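Local coordinates for protein telomerase reverse transcriptase (Candida tropicalis MYA-3404, PDB 6ZD1) that probably extends chromosome ends as the catalytic reverse transcriptase of telomerase, copying a template within the enzyme's RNA component into telomeric repeats, at residues P249-L254 and W271-Y276. Sequence-based numbering, arbitrary orientation.
Sequences PLKQSL and WDYIFY
In the fingers part of the reverse transcriptase domain, the loop that follows edge strand 244-249 is packed against the long helix 263-298, and Y273 is the residue of 271-276 that meets it. K251 CA and Y273 CA lie 5.8 Å apart. With CG anti to the backbone N (chi1 -174°), Y273 extends from its helix and reaches under the K251 chain, its hydroxyl end pointing at P249. K251 bends at chi2 and lays its aliphatic part over one face of the ring: CD lies 3.7 Å from the ring centroid of Y273, 20° off the normal, in a CH-pi contact. K251 CD is 3.5 Å from Y273 CD1, and K251 CE lies near the CE1 rim of the ring at 3.8 Å. At the far end of the ring, P249 CB meets Y273 OH at 3.6 Å, a van der Waals contact from an oblique direction. No hydrogen bond joins the segments here, so the hold is van der Waals and CH-pi in character. F229 also touches Y273. L250 turns its side chain from the helix onto L445 of strand 443-446, and its backbone pairs with N231 on strand 231-237; beyond it, S253 N donates a hydrogen bond to E269 OE2 of helix 263-298 just before helix 254-258 begins.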
# COMPACT_ATOMS: atom_id res chain seq x y z
N PRO A 249 -7.35 4.83 -11.70
CA PRO A 249 -8.41 4.64 -12.70
C PRO A 249 -9.73 5.26 -12.26
O PRO A 249 -10.21 5.02 -11.15
CB PRO A 249 -8.51 3.12 -12.81
CG PRO A 249 -7.19 2.61 -12.35
CD PRO A 249 -6.75 3.56 -11.27
N LEU A 250 -10.31 6.06 -13.15
CA LEU A 250 -11.64 6.61 -12.94
C LEU A 250 -12.69 5.53 -13.18
O LEU A 250 -12.65 4.83 -14.19
CB LEU A 250 -11.90 7.79 -13.86
CG LEU A 250 -11.40 9.16 -13.41
CD1 LEU A 250 -11.82 10.23 -14.40
CD2 LEU A 250 -11.91 9.48 -12.01
N LYS A 251 -13.64 5.41 -12.26
CA LYS A 251 -14.74 4.48 -12.43
C LYS A 251 -15.86 5.05 -13.28
O LYS A 251 -16.95 4.48 -13.31
CB LYS A 251 -15.28 4.06 -11.06
CG LYS A 251 -14.20 3.84 -10.00
CD LYS A 251 -13.22 2.76 -10.42
CE LYS A 251 -12.20 2.49 -9.32
NZ LYS A 251 -12.84 1.97 -8.08
N GLN A 252 -15.61 6.17 -13.96
CA GLN A 252 -16.60 6.82 -14.80
C GLN A 252 -16.03 7.07 -16.19
O GLN A 252 -14.82 6.97 -16.42
CB GLN A 252 -17.06 8.16 -14.22
CG GLN A 252 -17.31 8.17 -12.74
CD GLN A 252 -17.51 9.57 -12.21
OE1 GLN A 252 -18.55 10.18 -12.43
NE2 GLN A 252 -16.50 10.09 -11.53
N SER A 253 -16.92 7.41 -17.11
CA SER A 253 -16.51 8.01 -18.37
C SER A 253 -16.28 9.50 -18.17
O SER A 253 -16.59 10.08 -17.12
CB SER A 253 -17.55 7.76 -19.45
OG SER A 253 -18.79 8.38 -19.12
N LEU A 254 -15.71 10.14 -19.19
CA LEU A 254 -15.48 11.58 -19.10
C LEU A 254 -16.79 12.34 -19.04
O LEU A 254 -16.93 13.32 -18.29
CB LEU A 254 -14.62 12.06 -20.27
CG LEU A 254 -14.24 13.54 -20.25
CD1 LEU A 254 -13.46 13.89 -18.99
CD2 LEU A 254 -13.45 13.92 -21.50
N TRP A 271 -20.81 0.34 -11.77
CA TRP A 271 -20.98 -1.11 -11.88
C TRP A 271 -20.48 -1.66 -13.21
O TRP A 271 -20.15 -2.85 -13.28
CB TRP A 271 -22.45 -1.49 -11.68
CG TRP A 271 -22.85 -1.47 -10.25
CD1 TRP A 271 -23.43 -0.44 -9.57
CD2 TRP A 271 -22.68 -2.53 -9.30
NE1 TRP A 271 -23.64 -0.79 -8.26
CE2 TRP A 271 -23.18 -2.07 -8.07
CE3 TRP A 271 -22.15 -3.82 -9.38
CZ2 TRP A 271 -23.18 -2.86 -6.92
CZ3 TRP A 271 -22.14 -4.60 -8.23
CH2 TRP A 271 -22.66 -4.12 -7.02
N ASP A 272 -20.41 -0.82 -14.25
CA ASP A 272 -19.72 -1.24 -15.46
C ASP A 272 -18.25 -1.54 -15.17
O ASP A 272 -17.73 -2.57 -15.61
CB ASP A 272 -19.84 -0.16 -16.53
CG ASP A 272 -21.20 -0.16 -17.21
OD1 ASP A 272 -21.79 -1.24 -17.34
OD2 ASP A 272 -21.66 0.93 -17.61
N TYR A 273 -17.58 -0.66 -14.41
CA TYR A 273 -16.19 -0.92 -14.06
C TYR A 273 -16.07 -2.15 -13.17
O TYR A 273 -15.19 -2.99 -13.39
CB TYR A 273 -15.58 0.30 -13.37
CG TYR A 273 -14.09 0.18 -13.10
CD1 TYR A 273 -13.62 -0.34 -11.91
CD2 TYR A 273 -13.16 0.59 -14.05
CE1 TYR A 273 -12.26 -0.45 -11.66
CE2 TYR A 273 -11.80 0.48 -13.82
CZ TYR A 273 -11.36 -0.04 -12.62
OH TYR A 273 -10.01 -0.16 -12.38
N ILE A 274 -16.97 -2.28 -12.19
CA ILE A 274 -16.96 -3.44 -11.31
C ILE A 274 -17.10 -4.72 -12.11
O ILE A 274 -16.41 -5.72 -11.83
CB ILE A 274 -18.08 -3.30 -10.26
CG1 ILE A 274 -17.78 -2.17 -9.28
CG2 ILE A 274 -18.27 -4.61 -9.50
CD1 ILE A 274 -18.87 -1.96 -8.26
N PHE A 275 -17.98 -4.74 -13.10
CA PHE A 275 -18.10 -5.92 -13.95
C PHE A 275 -16.91 -6.05 -14.88
O PHE A 275 -16.46 -7.17 -15.17
CB PHE A 275 -19.40 -5.88 -14.75
CG PHE A 275 -20.63 -6.08 -13.91
CD1 PHE A 275 -21.86 -5.62 -14.35
CD2 PHE A 275 -20.55 -6.72 -12.69
CE1 PHE A 275 -22.99 -5.80 -13.58
CE2 PHE A 275 -21.68 -6.90 -11.91
CZ PHE A 275 -22.90 -6.44 -12.36
N TYR A 276 -16.37 -4.93 -15.36
CA TYR A 276 -15.17 -4.98 -16.19
C TYR A 276 -13.98 -5.48 -15.38
O TYR A 276 -13.17 -6.27 -15.88
CB TYR A 276 -14.88 -3.60 -16.78
CG TYR A 276 -13.71 -3.57 -17.75
CD1 TYR A 276 -12.51 -2.98 -17.40
CD2 TYR A 276 -13.83 -4.14 -19.02
CE1 TYR A 276 -11.44 -2.95 -18.29
CE2 TYR A 276 -12.77 -4.11 -19.91
CZ TYR A 276 -11.58 -3.52 -19.54
OH TYR A 276 -10.53 -3.49 -20.43